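Local structure of uricase (Arthrobacter globiformis, 2YZC) at residues K29-T34 and E38-N43. The protein catalyses the oxidation of uric acid by molecular oxygen to 5-hydroxyisourate, a step on the way to allantoin. Sequence-based numbering, arbitrary orientation.
Sequences KVTRNT and EIQDLN
The carbonyl oxygen of E38 is met by two groups of the facing strand: the amide of T31 bonds to it at 2.9 Å between N and O, nearly straight at 170°, and CA of V30 adds a C-H...O contact at 3.4 Å. In return E38 N binds T31 O, and a second reciprocal pair joins K29 and Q40, K29 N lying 2.8 Å from Q40 O. These four bonds set the antiparallel register close to the turn of the hairpin formed by strands 13-31 and 38-50. Between them V30 and I39 form a non-hydrogen-bonded pair, side by side, with CD1 of I39 3.6 Å from CG2 of V30. On the other face, CB of T31 packs against CB of E38, while the E38 carboxylate forms a salt bridge with R117. The K29 chain leaves with CG anti to its own N (chi1 175°), then bends at chi2 and chi4 to bring NZ 2.8 Å from V30 O, above the carbonyl plane. NZ also forms a salt bridge with E267 of a second subunit, whose strand continues the sheet beside K29. A methionine in place of this lysine would probably leave V30 O and that glutamate without their ammonium partner. Near its turn the hairpin is thus paired chiefly through backbone bonds, while K29 and E38 carry their charges to partners outside the pair, K29 across the subunit interface.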
loop_
_atom_site.group_PDB
_atom_site.type_symbol
_atom_site.label_atom_id
_atom_site.label_comp_id
_atom_site.label_asym_id
_atom_site.label_seq_id
_atom_site.Cartn_x
_atom_site.Cartn_y
_atom_site.Cartn_z
ATOM N N LYS A 29 3.670 23.945 6.184
ATOM C CA LYS A 29 3.912 25.354 6.469
ATOM C C LYS A 29 2.650 25.961 7.067
ATOM O O LYS A 29 1.590 25.972 6.435
ATOM C CB LYS A 29 4.275 26.115 5.190
ATOM C CG LYS A 29 4.430 27.628 5.386
ATOM C CD LYS A 29 5.545 27.948 6.369
ATOM C CE LYS A 29 5.754 29.451 6.534
ATOM N NZ LYS A 29 4.609 30.121 7.208
ATOM N N VAL A 30 2.763 26.447 8.296
ATOM C CA VAL A 30 1.625 27.064 8.952
ATOM C C VAL A 30 1.763 28.578 8.869
ATOM O O VAL A 30 2.823 29.128 9.166
ATOM C CB VAL A 30 1.536 26.674 10.450
ATOM C CG1 VAL A 30 0.345 27.375 11.093
ATOM C CG2 VAL A 30 1.402 25.165 10.595
ATOM N N THR A 31 0.701 29.244 8.435
ATOM C CA THR A 31 0.703 30.697 8.364
ATOM C C THR A 31 -0.085 31.128 9.590
ATOM O O THR A 31 -1.266 30.809 9.711
ATOM C CB THR A 31 -0.011 31.216 7.098
ATOM O OG1 THR A 31 0.684 30.760 5.934
ATOM C CG2 THR A 31 -0.041 32.741 7.087
ATOM N N ARG A 32 0.564 31.821 10.517
ATOM C CA ARG A 32 -0.129 32.257 11.719
ATOM C C ARG A 32 0.155 33.706 12.106
ATOM O O ARG A 32 0.501 33.999 13.250
ATOM C CB ARG A 32 0.199 31.322 12.894
ATOM C CG ARG A 32 1.685 31.119 13.151
ATOM C CD ARG A 32 1.952 30.860 14.631
ATOM N NE ARG A 32 1.468 29.561 15.086
ATOM C CZ ARG A 32 1.351 29.214 16.365
ATOM N NH1 ARG A 32 0.910 28.010 16.691
ATOM N NH2 ARG A 32 1.659 30.076 17.323
ATOM N N ASN A 33 0.002 34.611 11.145
ATOM C CA ASN A 33 0.217 36.032 11.396
ATOM C C ASN A 33 -0.931 36.498 12.283
ATOM O O ASN A 33 -0.740 37.285 13.210
ATOM C CB ASN A 33 0.206 36.815 10.082
ATOM C CG ASN A 33 1.191 36.264 9.073
ATOM O OD1 ASN A 33 1.084 35.112 8.651
ATOM N ND2 ASN A 33 2.158 37.085 8.678
ATOM N N THR A 34 -2.124 35.998 11.983
ATOM C CA THR A 34 -3.320 36.325 12.745
ATOM C C THR A 34 -3.812 35.040 13.395
ATOM O O THR A 34 -3.231 33.975 13.188
ATOM C CB THR A 34 -4.437 36.876 11.838
ATOM O OG1 THR A 34 -4.794 35.890 10.862
ATOM C CG2 THR A 34 -3.972 38.142 11.132
ATOM N N GLU A 38 -3.491 29.234 8.520
ATOM C CA GLU A 38 -3.603 28.626 7.198
ATOM C C GLU A 38 -2.595 27.478 7.166
ATOM O O GLU A 38 -1.540 27.548 7.808
ATOM C CB GLU A 38 -3.256 29.626 6.089
ATOM C CG GLU A 38 -4.143 30.864 6.022
ATOM C CD GLU A 38 -5.616 30.533 5.872
ATOM O OE1 GLU A 38 -5.953 29.614 5.094
ATOM O OE2 GLU A 38 -6.445 31.202 6.528
ATOM N N ILE A 39 -2.921 26.433 6.412
ATOM C CA ILE A 39 -2.061 25.260 6.295
ATOM C C ILE A 39 -1.701 24.931 4.849
ATOM O O ILE A 39 -2.571 24.885 3.981
ATOM C CB ILE A 39 -2.752 23.997 6.886
ATOM C CG1 ILE A 39 -3.066 24.207 8.369
ATOM C CG2 ILE A 39 -1.859 22.769 6.694
ATOM C CD1 ILE A 39 -1.845 24.405 9.234
ATOM N N GLN A 40 -0.414 24.712 4.596
ATOM C CA GLN A 40 0.057 24.305 3.273
ATOM C C GLN A 40 0.819 23.011 3.560
ATOM O O GLN A 40 1.712 22.983 4.405
ATOM C CB GLN A 40 0.952 25.382 2.651
ATOM C CG GLN A 40 0.148 26.586 2.144
ATOM C CD GLN A 40 1.029 27.727 1.680
ATOM O OE1 GLN A 40 1.106 28.034 0.489
ATOM N NE2 GLN A 40 1.707 28.358 2.623
ATOM N N ASP A 41 0.442 21.938 2.872
ATOM C CA ASP A 41 1.024 20.616 3.110
ATOM C C ASP A 41 1.581 20.061 1.799
ATOM O O ASP A 41 0.819 19.799 0.870
ATOM C CB ASP A 41 -0.093 19.707 3.655
ATOM C CG ASP A 41 0.423 18.420 4.276
ATOM O OD1 ASP A 41 1.612 18.084 4.093
ATOM O OD2 ASP A 41 -0.385 17.731 4.949
ATOM N N LEU A 42 2.900 19.870 1.737
ATOM C CA LEU A 42 3.563 19.377 0.527
ATOM C C LEU A 42 4.518 18.192 0.716
ATOM O O LEU A 42 5.056 17.976 1.802
ATOM C CB LEU A 42 4.382 20.505 -0.120
ATOM C CG LEU A 42 3.722 21.823 -0.529
ATOM C CD1 LEU A 42 4.798 22.795 -1.027
ATOM C CD2 LEU A 42 2.690 21.568 -1.610
ATOM N N ASN A 43 4.719 17.442 -0.369
ATOM C CA ASN A 43 5.659 16.321 -0.412
ATOM C C ASN A 43 6.571 16.765 -1.559
ATOM O O ASN A 43 6.204 16.643 -2.731
ATOM C CB ASN A 43 4.949 15.014 -0.785
ATOM C CG ASN A 43 5.855 13.801 -0.658
ATOM O OD1 ASN A 43 5.602 12.749 -1.258
ATOM N ND2 ASN A 43 6.910 13.933 0.134
#